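Local coordinates for protein dimethyl-sulfide monooxygenase (Hyphomicrobium sulfonivorans, PDB 6AK1) that oxidises dimethyl sulfide to methanethiol and formaldehyde with NADH and O2, as the FMN-dependent large subunit of a two-component monooxygenase, at residues 429-432 against 433-437; 94-98 against 99-103; 335-338 against 339-343; 351-355 against 356-360. One frame throughout, in Å; residues are numbered along the deposited sequence.

Contact 1: residues 429-432 against 433-437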
loop_
_atom_site.group_PDB
_atom_site.type_symbol
_atom_site.label_atom_id
_atom_site.label_comp_id
_atom_site.label_asym_id
_atom_site.label_seq_id
_atom_site.Cartn_x
_atom_site.Cartn_y
_atom_site.Cartn_z
ATOM N N GLY A 429 0.572 12.313 -17.102
ATOM C CA GLY A 429 0.573 13.100 -15.886
ATOM C C GLY A 429 0.972 12.291 -14.665
ATOM O O GLY A 429 1.396 11.134 -14.739
ATOM N N SER A 430 0.808 12.933 -13.517
ATOM C CA SER A 430 1.189 12.357 -12.245
ATOM C C SER A 430 0.333 11.129 -11.921
ATOM O O SER A 430 -0.706 10.870 -12.533
ATOM C CB SER A 430 1.051 13.403 -11.143
ATOM O OG SER A 430 -0.315 13.778 -10.994
ATOM N N LEU A 431 0.791 10.375 -10.923
ATOM C CA LEU A 431 0.027 9.225 -10.450
ATOM C C LEU A 431 -1.373 9.639 -10.007
ATOM O O LEU A 431 -2.358 8.951 -10.310
ATOM C CB LEU A 431 0.782 8.534 -9.309
ATOM C CG LEU A 431 0.110 7.287 -8.715
ATOM C CD1 LEU A 431 -0.155 6.251 -9.801
ATOM C CD2 LEU A 431 0.973 6.694 -7.612
ATOM N N ARG A 432 -1.493 10.774 -9.312
ATOM C CA ARG A 432 -2.819 11.231 -8.915
ATOM C C ARG A 432 -3.678 11.549 -10.131
ATOM O O ARG A 432 -4.883 11.279 -10.133
ATOM C CB ARG A 432 -2.735 12.453 -7.999
ATOM C CG ARG A 432 -4.129 12.900 -7.570
ATOM C CD ARG A 432 -4.143 13.975 -6.489
ATOM N NE ARG A 432 -3.644 13.500 -5.205
ATOM C CZ ARG A 432 -2.487 13.893 -4.687
ATOM N NH1 ARG A 432 -2.092 13.431 -3.517
ATOM N NH2 ARG A 432 -1.738 14.764 -5.345
ATOM N N ARG A 433 -3.081 12.135 -11.173
ATOM C CA ARG A 433 -3.856 12.402 -12.377
ATOM C C ARG A 433 -4.318 11.101 -13.018
ATOM O O ARG A 433 -5.474 10.982 -13.437
ATOM C CB ARG A 433 -3.044 13.235 -13.367
ATOM C CG ARG A 433 -3.859 13.712 -14.552
ATOM C CD ARG A 433 -3.124 14.756 -15.376
ATOM N NE ARG A 433 -4.039 15.426 -16.299
ATOM C CZ ARG A 433 -4.433 14.928 -17.467
ATOM N NH1 ARG A 433 -3.990 13.744 -17.884
ATOM N NH2 ARG A 433 -5.279 15.617 -18.225
ATOM N N LYS A 434 -3.438 10.098 -13.060
ATOM C CA LYS A 434 -3.805 8.806 -13.634
ATOM C C LYS A 434 -4.900 8.108 -12.826
ATOM O O LYS A 434 -5.820 7.521 -13.407
ATOM C CB LYS A 434 -2.565 7.917 -13.735
ATOM C CG LYS A 434 -1.561 8.332 -14.798
ATOM C CD LYS A 434 -0.133 7.958 -14.362
ATOM C CE LYS A 434 0.794 7.718 -15.552
ATOM N NZ LYS A 434 1.154 8.933 -16.328
ATOM N N LEU A 435 -4.818 8.142 -11.488
ATOM C CA LEU A 435 -5.728 7.340 -10.665
ATOM C C LEU A 435 -6.985 8.098 -10.247
ATOM O O LEU A 435 -8.100 7.571 -10.359
ATOM C CB LEU A 435 -5.015 6.829 -9.411
ATOM C CG LEU A 435 -3.995 5.716 -9.608
ATOM C CD1 LEU A 435 -3.419 5.272 -8.263
ATOM C CD2 LEU A 435 -4.633 4.539 -10.320
ATOM N N ILE A 436 -6.823 9.313 -9.734
ATOM C CA ILE A 436 -7.965 10.076 -9.243
ATOM C C ILE A 436 -8.549 10.972 -10.330
ATOM O O ILE A 436 -9.765 11.178 -10.379
ATOM C CB ILE A 436 -7.540 10.886 -8.008
ATOM C CG1 ILE A 436 -7.076 9.934 -6.903
ATOM C CG2 ILE A 436 -8.683 11.761 -7.512
ATOM C CD1 ILE A 436 -8.209 9.069 -6.341
ATOM N N GLY A 437 -7.718 11.502 -11.215
ATOM C CA GLY A 437 -8.217 12.237 -12.351
ATOM C C GLY A 437 -8.270 13.739 -12.204
ATOM O O GLY A 437 -8.754 14.405 -13.122
#
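R433, R432 and K434, the three residues most engaged here, lie in the single short turn of helix 431-435 and reach G429, S430 and I436 within one continuous stretch. S430 is the N-cap: its OG accepts from R433 N at 3.2 Å, with an N-H...O angle of 157°. The R433 side chain then runs extended past the cap, CB at 3.7 Å from S430 OG and CD beside G429 CA, and its guanidinium reaches P428 O and N439. K434 bends back over the start of the helix. CG lies anti to its own carbonyl carbon (chi1 -71°), which starts the chain alongside S430 O, and bends at chi2 and chi4 bring NZ round to G429 O at 2.7 Å, tilted 19° from the carbonyl plane. The same ammonium group also binds K427 O and H98 ND1. R432 contributes mainly its carbonyl: O takes I436 N at 2.8 Å and G437 N at 3.0 Å, the latter in the carbonyl plane, where the helix gives way to G437 with positive phi. Its guanidinium leaves the turn for T221 O, G441 O and a salt bridge to E242. On the inner side, L431 and L435 point the same way, CD1 to CD1 3.7 Å, against strand 223-227. Three acceptors around NZ probably make up for much of the hydration the buried ammonium group gives up, and tie the helix start to the preceding residues.

Contact 2: residues 94-98 against 99-103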
loop_
_atom_site.group_PDB
_atom_site.type_symbol
_atom_site.label_atom_id
_atom_site.label_comp_id
_atom_site.label_asym_id
_atom_site.label_seq_id
_atom_site.Cartn_x
_atom_site.Cartn_y
_atom_site.Cartn_z
ATOM N N ALA A 94 14.007 5.327 -12.830
ATOM C CA ALA A 94 14.923 5.657 -13.921
ATOM C C ALA A 94 14.647 4.850 -15.186
ATOM O O ALA A 94 14.936 5.335 -16.285
ATOM C CB ALA A 94 16.378 5.432 -13.490
ATOM N N VAL A 95 14.141 3.621 -15.067
ATOM C CA VAL A 95 13.906 2.777 -16.243
ATOM C C VAL A 95 12.419 2.695 -16.590
ATOM O O VAL A 95 12.005 1.825 -17.353
ATOM C CB VAL A 95 14.505 1.371 -16.068
ATOM C CG1 VAL A 95 16.027 1.447 -15.890
ATOM C CG2 VAL A 95 13.849 0.631 -14.888
ATOM N N THR A 96 11.599 3.580 -16.035
ATOM C CA THR A 96 10.180 3.575 -16.344
ATOM C C THR A 96 9.736 5.003 -16.595
ATOM O O THR A 96 10.416 5.966 -16.244
ATOM C CB THR A 96 9.334 2.970 -15.215
ATOM O OG1 THR A 96 9.693 3.590 -13.972
ATOM C CG2 THR A 96 9.518 1.434 -15.111
ATOM N N GLU A 97 8.551 5.127 -17.152
ATOM C CA GLU A 97 7.987 6.421 -17.475
ATOM C C GLU A 97 6.676 6.708 -16.753
ATOM O O GLU A 97 6.416 7.866 -16.425
ATOM C CB GLU A 97 7.772 6.511 -18.992
ATOM C CG GLU A 97 7.427 7.896 -19.492
ATOM C CD GLU A 97 7.177 7.918 -20.988
ATOM O OE1 GLU A 97 6.781 8.987 -21.503
ATOM O OE2 GLU A 97 7.374 6.862 -21.639
ATOM N N HIS A 98 5.869 5.684 -16.451
ATOM C CA HIS A 98 4.477 5.890 -16.061
ATOM C C HIS A 98 4.024 5.118 -14.822
ATOM O O HIS A 98 3.138 5.592 -14.103
ATOM C CB HIS A 98 3.562 5.509 -17.229
ATOM C CG HIS A 98 3.582 6.490 -18.358
ATOM N ND1 HIS A 98 3.155 7.795 -18.217
ATOM C CD2 HIS A 98 3.988 6.363 -19.645
ATOM C CE1 HIS A 98 3.303 8.431 -19.367
ATOM N NE2 HIS A 98 3.810 7.585 -20.248
ATOM N N VAL A 99 4.568 3.919 -14.571
ATOM C CA VAL A 99 4.082 3.132 -13.443
ATOM C C VAL A 99 4.316 3.900 -12.142
ATOM O O VAL A 99 5.334 4.584 -11.970
ATOM C CB VAL A 99 4.742 1.737 -13.416
ATOM C CG1 VAL A 99 6.227 1.835 -13.104
ATOM C CG2 VAL A 99 4.059 0.830 -12.396
ATOM N N GLY A 100 3.345 3.823 -11.222
ATOM C CA GLY A 100 3.492 4.461 -9.929
ATOM C C GLY A 100 4.185 3.554 -8.911
ATOM O O GLY A 100 4.313 2.349 -9.108
ATOM N N PHE A 101 4.635 4.157 -7.807
ATOM C CA PHE A 101 5.299 3.421 -6.733
ATOM C C PHE A 101 4.608 3.764 -5.423
ATOM O O PHE A 101 4.675 4.909 -4.966
ATOM C CB PHE A 101 6.797 3.739 -6.675
ATOM C CG PHE A 101 7.492 3.520 -7.977
ATOM C CD1 PHE A 101 7.770 2.225 -8.415
ATOM C CD2 PHE A 101 7.822 4.593 -8.798
ATOM C CE1 PHE A 101 8.387 1.994 -9.634
ATOM C CE2 PHE A 101 8.441 4.371 -10.017
ATOM C CZ PHE A 101 8.736 3.052 -10.430
ATOM N N GLY A 102 3.922 2.781 -4.846
ATOM C CA GLY A 102 3.344 2.934 -3.531
ATOM C C GLY A 102 4.347 2.499 -2.487
ATOM O O GLY A 102 4.785 1.344 -2.478
ATOM N N VAL A 103 4.744 3.415 -1.614
ATOM C CA VAL A 103 5.777 3.148 -0.629
ATOM C C VAL A 103 5.131 3.174 0.743
ATOM O O VAL A 103 4.459 4.145 1.100
ATOM C CB VAL A 103 6.928 4.164 -0.737
ATOM C CG1 VAL A 103 8.044 3.783 0.216
ATOM C CG2 VAL A 103 7.438 4.200 -2.172
#
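T96 OG1 stands between its backbone N and carbonyl carbon (chi1 50°), and V99 CG1 takes the equivalent place on its own residue (chi1 68°); together these rotations turn the two branched side chains onto each other in the loop that enters strand 100-106 of the TIM barrel. V99 CG1 lies 3.9 Å from T96 CG2 and equally close to T96 CB, so one methyl covers the flank of the threonine as the two side chains pass at a slant. The hydroxyl has polar partners elsewhere: T96 OG1 is hydrogen-bonded to M92 O of helix 89-94 and to R129 NH1, which also meets V99 O. E47 OE2 gathers the backbone N-H groups of E97, H98 and V99, fixing the bend of the loop on helix 36-48. The H98 ring stacks with Y426, and its ND1 is hydrogen-bonded to K434 NZ. Further along, the strand pairs with its parallel neighbours through G100 and L54, and through F101 and A131. The barrel strand leads on to T104, which probably binds FMN by analogy with relatives; the side chain of F101 is about 10 Å from that of T104. The F101 ring turns its edge to the loop, with CZ 3.7 Å from T96 OG1, which lies in the ring plane.

Contact 3: residues 335-338 against 339-343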
loop_
_atom_site.group_PDB
_atom_site.type_symbol
_atom_site.label_atom_id
_atom_site.label_comp_id
_atom_site.label_asym_id
_atom_site.label_seq_id
_atom_site.Cartn_x
_atom_site.Cartn_y
_atom_site.Cartn_z
ATOM N N ASP A 335 -13.885 -17.702 16.503
ATOM C CA ASP A 335 -14.924 -17.361 15.533
ATOM C C ASP A 335 -14.364 -16.611 14.334
ATOM O O ASP A 335 -14.715 -16.902 13.188
ATOM C CB ASP A 335 -16.012 -16.524 16.204
ATOM C CG ASP A 335 -16.951 -17.355 17.061
ATOM O OD1 ASP A 335 -16.691 -18.561 17.266
ATOM O OD2 ASP A 335 -17.957 -16.777 17.527
ATOM N N SER A 336 -13.496 -15.638 14.578
ATOM C CA SER A 336 -13.090 -14.739 13.514
ATOM C C SER A 336 -12.210 -15.440 12.489
ATOM O O SER A 336 -12.356 -15.213 11.283
ATOM C CB SER A 336 -12.366 -13.539 14.105
ATOM O OG SER A 336 -12.079 -12.607 13.065
ATOM N N LEU A 337 -11.286 -16.288 12.941
ATOM C CA LEU A 337 -10.438 -16.965 11.969
ATOM C C LEU A 337 -11.176 -18.116 11.298
ATOM O O LEU A 337 -11.101 -18.258 10.069
ATOM C CB LEU A 337 -9.149 -17.461 12.622
ATOM C CG LEU A 337 -8.159 -18.053 11.604
ATOM C CD1 LEU A 337 -7.963 -17.115 10.410
ATOM C CD2 LEU A 337 -6.819 -18.351 12.255
ATOM N N ARG A 338 -11.882 -18.941 12.092
ATOM C CA ARG A 338 -12.701 -20.019 11.535
ATOM C C ARG A 338 -13.614 -19.498 10.436
ATOM O O ARG A 338 -13.714 -20.096 9.364
ATOM C CB ARG A 338 -13.535 -20.705 12.632
ATOM C CG ARG A 338 -14.345 -21.926 12.130
ATOM C CD ARG A 338 -15.348 -22.487 13.169
ATOM N NE ARG A 338 -16.505 -21.604 13.335
ATOM C CZ ARG A 338 -16.692 -20.787 14.366
ATOM N NH1 ARG A 338 -15.813 -20.740 15.355
ATOM N NH2 ARG A 338 -17.763 -20.014 14.401
ATOM N N THR A 339 -14.272 -18.364 10.676
ATOM C CA THR A 339 -15.210 -17.861 9.682
ATOM C C THR A 339 -14.492 -17.318 8.450
ATOM O O THR A 339 -15.026 -17.418 7.338
ATOM C CB THR A 339 -16.136 -16.811 10.315
ATOM O OG1 THR A 339 -17.275 -16.609 9.474
ATOM C CG2 THR A 339 -15.443 -15.477 10.504
ATOM N N THR A 340 -13.274 -16.773 8.604
ATOM C CA THR A 340 -12.574 -16.302 7.407
ATOM C C THR A 340 -11.960 -17.468 6.639
ATOM O O THR A 340 -12.058 -17.525 5.413
ATOM C CB THR A 340 -11.504 -15.256 7.751
ATOM O OG1 THR A 340 -10.869 -15.585 8.990
ATOM C CG2 THR A 340 -12.125 -13.880 7.856
ATOM N N LEU A 341 -11.359 -18.427 7.337
ATOM C CA LEU A 341 -10.872 -19.626 6.662
ATOM C C LEU A 341 -11.984 -20.360 5.928
ATOM O O LEU A 341 -11.769 -20.867 4.821
ATOM C CB LEU A 341 -10.196 -20.554 7.660
ATOM C CG LEU A 341 -8.947 -19.952 8.322
ATOM C CD1 LEU A 341 -8.396 -20.913 9.340
ATOM C CD2 LEU A 341 -7.890 -19.643 7.278
ATOM N N GLU A 342 -13.183 -20.416 6.516
ATOM C CA GLU A 342 -14.293 -21.107 5.856
ATOM C C GLU A 342 -14.727 -20.383 4.586
ATOM O O GLU A 342 -15.087 -21.024 3.590
ATOM C CB GLU A 342 -15.483 -21.249 6.809
ATOM C CG GLU A 342 -15.352 -22.342 7.859
ATOM C CD GLU A 342 -16.483 -22.293 8.886
ATOM O OE1 GLU A 342 -17.107 -21.222 9.024
ATOM O OE2 GLU A 342 -16.767 -23.321 9.536
ATOM N N SER A 343 -14.709 -19.047 4.598
ATOM C CA SER A 343 -15.054 -18.309 3.384
ATOM C C SER A 343 -13.978 -18.454 2.307
ATOM O O SER A 343 -14.288 -18.377 1.110
ATOM C CB SER A 343 -15.295 -16.836 3.709
ATOM O OG SER A 343 -14.112 -16.240 4.213
#
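Residues 335-343 form regular alpha-helix, with i to i+4 bonds such as L341 N to L337 O at 2.7 Å, almost straight at 176°. This is part of helix 335-344, a peripheral helix of the luciferase-like monooxygenase chain, and its side chains meet one turn apart. On the buried flank L337 and L341 pack at a slant: L337 CG touches L341 CD1 at 3.7 Å, while L337 also packs on F320 and L341 on L329. Next to them, the T340 hydroxyl is turned back over the preceding turn (chi1 37°), bringing OG1 within 2.8 Å of S336 O and 2.9 Å of L337 O, two carbonyls that compete for its single proton. The outer flank is charged. R338 bends at chi3, which swings the guanidinium back toward the helix start, where NH1 forms a salt bridge with D335 OD1 at 3.0 Å. The aspartate oxygen lies in the guanidinium plane at its edge, yet is met on its anti side and from out of the carboxylate plane; NH1 also reaches M332 O. E342 runs alongside R338 in the same direction. A leucine at R338 would probably leave D335 without its charge partner and M332 O without this donor. The glutamate approaches the arginine's aliphatic part instead of pairing with its charge: E342 OE2 is 3.8 Å from R338 CG, with the carboxylate and guanidinium planes 79° apart.

Contact 4: residues 351-355 against 356-360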
loop_
_atom_site.group_PDB
_atom_site.type_symbol
_atom_site.label_atom_id
_atom_site.label_comp_id
_atom_site.label_asym_id
_atom_site.label_seq_id
_atom_site.Cartn_x
_atom_site.Cartn_y
_atom_site.Cartn_z
ATOM N N LYS A 351 -16.256 -26.628 7.105
ATOM C CA LYS A 351 -15.760 -27.578 6.110
ATOM C C LYS A 351 -15.312 -28.861 6.804
ATOM O O LYS A 351 -15.100 -28.874 8.023
ATOM C CB LYS A 351 -14.616 -26.955 5.294
ATOM C CG LYS A 351 -14.289 -27.643 3.949
ATOM C CD LYS A 351 -15.502 -28.348 3.313
ATOM C CE LYS A 351 -16.562 -27.408 2.751
ATOM N NZ LYS A 351 -17.585 -28.204 2.009
ATOM N N LYS A 352 -15.169 -29.943 6.072
ATOM C CA LYS A 352 -14.782 -31.177 6.728
ATOM C C LYS A 352 -13.293 -31.472 6.724
ATOM O O LYS A 352 -12.862 -32.434 7.305
ATOM C CB LYS A 352 -15.627 -32.350 6.213
ATOM C CG LYS A 352 -17.101 -32.249 6.624
ATOM C CD LYS A 352 -17.920 -33.482 6.239
ATOM C CE LYS A 352 -18.904 -33.208 5.109
ATOM N NZ LYS A 352 -20.115 -34.069 5.105
ATOM N N TRP A 353 -12.509 -30.641 6.068
ATOM C CA TRP A 353 -11.068 -30.848 6.082
ATOM C C TRP A 353 -10.492 -30.509 7.444
ATOM O O TRP A 353 -10.991 -29.631 8.152
ATOM C CB TRP A 353 -10.366 -30.001 5.026
ATOM C CG TRP A 353 -10.874 -30.186 3.635
ATOM C CD1 TRP A 353 -11.740 -31.147 3.183
ATOM C CD2 TRP A 353 -10.520 -29.396 2.497
ATOM N NE1 TRP A 353 -11.961 -30.988 1.835
ATOM C CE2 TRP A 353 -11.220 -29.922 1.390
ATOM C CE3 TRP A 353 -9.679 -28.289 2.306
ATOM C CZ2 TRP A 353 -11.102 -29.374 0.108
ATOM C CZ3 TRP A 353 -9.567 -27.746 1.034
ATOM C CH2 TRP A 353 -10.275 -28.287 -0.046
ATOM N N THR A 354 -9.429 -31.219 7.808
ATOM C CA THR A 354 -8.740 -30.915 9.052
ATOM C C THR A 354 -8.091 -29.539 8.968
ATOM O O THR A 354 -7.924 -28.966 7.887
ATOM C CB THR A 354 -7.689 -31.975 9.357
ATOM O OG1 THR A 354 -6.690 -31.977 8.327
ATOM C CG2 THR A 354 -8.351 -33.358 9.432
ATOM N N VAL A 355 -7.741 -28.992 10.136
ATOM C CA VAL A 355 -7.044 -27.709 10.159
ATOM C C VAL A 355 -5.729 -27.817 9.394
ATOM O O VAL A 355 -5.325 -26.887 8.687
ATOM C CB VAL A 355 -6.843 -27.234 11.613
ATOM C CG1 VAL A 355 -5.915 -26.050 11.684
ATOM C CG2 VAL A 355 -8.198 -26.870 12.232
ATOM N N ARG A 356 -5.079 -28.981 9.465
ATOM C CA ARG A 356 -3.835 -29.190 8.733
ATOM C C ARG A 356 -4.035 -29.040 7.224
ATOM O O ARG A 356 -3.222 -28.391 6.548
ATOM C CB ARG A 356 -3.262 -30.564 9.066
ATOM C CG ARG A 356 -2.096 -30.951 8.186
ATOM C CD ARG A 356 -1.623 -32.356 8.466
ATOM N NE ARG A 356 -0.933 -32.428 9.745
ATOM C CZ ARG A 356 -1.426 -33.017 10.826
ATOM N NH1 ARG A 356 -2.621 -33.605 10.779
ATOM N NH2 ARG A 356 -0.715 -33.024 11.950
ATOM N N ASP A 357 -5.114 -29.627 6.681
ATOM C CA ASP A 357 -5.374 -29.566 5.240
ATOM C C ASP A 357 -5.665 -28.142 4.785
ATOM O O ASP A 357 -5.253 -27.738 3.693
ATOM C CB ASP A 357 -6.556 -30.469 4.854
ATOM C CG ASP A 357 -6.248 -31.951 4.991
ATOM O OD1 ASP A 357 -5.072 -32.344 4.885
ATOM O OD2 ASP A 357 -7.203 -32.732 5.199
ATOM N N VAL A 358 -6.400 -27.379 5.594
ATOM C CA VAL A 358 -6.710 -25.998 5.237
ATOM C C VAL A 358 -5.438 -25.146 5.228
ATOM O O VAL A 358 -5.181 -24.399 4.276
ATOM C CB VAL A 358 -7.777 -25.431 6.191
ATOM C CG1 VAL A 358 -8.061 -23.972 5.876
ATOM C CG2 VAL A 358 -9.055 -26.261 6.092
ATOM N N ILE A 359 -4.621 -25.250 6.287
ATOM C CA ILE A 359 -3.408 -24.434 6.387
ATOM C C ILE A 359 -2.499 -24.666 5.182
ATOM O O ILE A 359 -1.880 -23.723 4.663
ATOM C CB ILE A 359 -2.662 -24.721 7.707
ATOM C CG1 ILE A 359 -3.507 -24.301 8.911
ATOM C CG2 ILE A 359 -1.299 -24.015 7.725
ATOM C CD1 ILE A 359 -4.140 -22.930 8.767
ATOM N N ARG A 360 -2.400 -25.922 4.723
ATOM C CA ARG A 360 -1.575 -26.229 3.558
ATOM C C ARG A 360 -2.078 -25.498 2.315
ATOM O O ARG A 360 -1.291 -24.867 1.600
ATOM C CB ARG A 360 -1.523 -27.742 3.315
ATOM C CG ARG A 360 -0.659 -28.122 2.104
ATOM C CD ARG A 360 -0.721 -29.603 1.757
ATOM N NE ARG A 360 -0.104 -29.849 0.450
ATOM C CZ ARG A 360 -0.769 -29.860 -0.705
ATOM N NH1 ARG A 360 -2.088 -29.656 -0.724
ATOM N NH2 ARG A 360 -0.113 -30.074 -1.845
HETATM O O HOH W 1 -4.343 -34.121 8.610
#
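T354 OG1 accepts from D357 N at 3.3 Å with an N-H...O angle of 156°, giving the first turn of helix 355-362 an acceptor for an N-H that has no earlier helical carbonyl to pair with. The hydroxyl reaches this place because it sits between the backbone N and the carbonyl carbon of its own residue (chi1 63°). A water adds a second link, hydrogen-bonded to T354 OG1 and accepting from R356 NH1 at 2.8 Å in the guanidinium plane; the same NH1 makes a salt bridge with D326. A valine in place of T354 would probably leave D357 N without its capping acceptor and the water without its hold on the loop. The next donors are met by backbone: V358 N by T354 O at 3.2 Å, and I359 N by V355 O at 3.0 Å and 170°. The loop itself is held by backbone bonds from W353 to L329 and from V355 to E327. Apolar groups line the same turn. W353 CB rests on D357 CB at 3.8 Å and near V358 CG2, with its indole oblique to both. V355 and I359 lie side by side, their CG1 atoms 4.1 Å apart; I359 continues onto L309 and Y312 of helix 305-316. A threonine hydroxyl bound to the N-H three residues ahead, followed by regular i to i+4 bonds, is the N-cap of an alpha-helix.

The four contacts fall into two pairs on opposite sides of the chain's centre. Along the chain the order is contact 2, contact 3, contact 4, contact 1. Contacts 1 and 2 have centres about 13 Å apart and touch directly: K434 NZ probably donates to H98 ND1, and L431 packs near G100, so the late helix 431-435 closes against the entry to barrel strand 100-106. Contacts 3 and 4, with centres about 12 Å apart, lie on the successive helices 335-344 and 355-362 and meet through E342 and K351. Centres of the two pairs are 37 to 43 Å apart, so one pair joins helix 431-435, late in the chain, to the barrel, and the other belongs to two successive helices at the periphery.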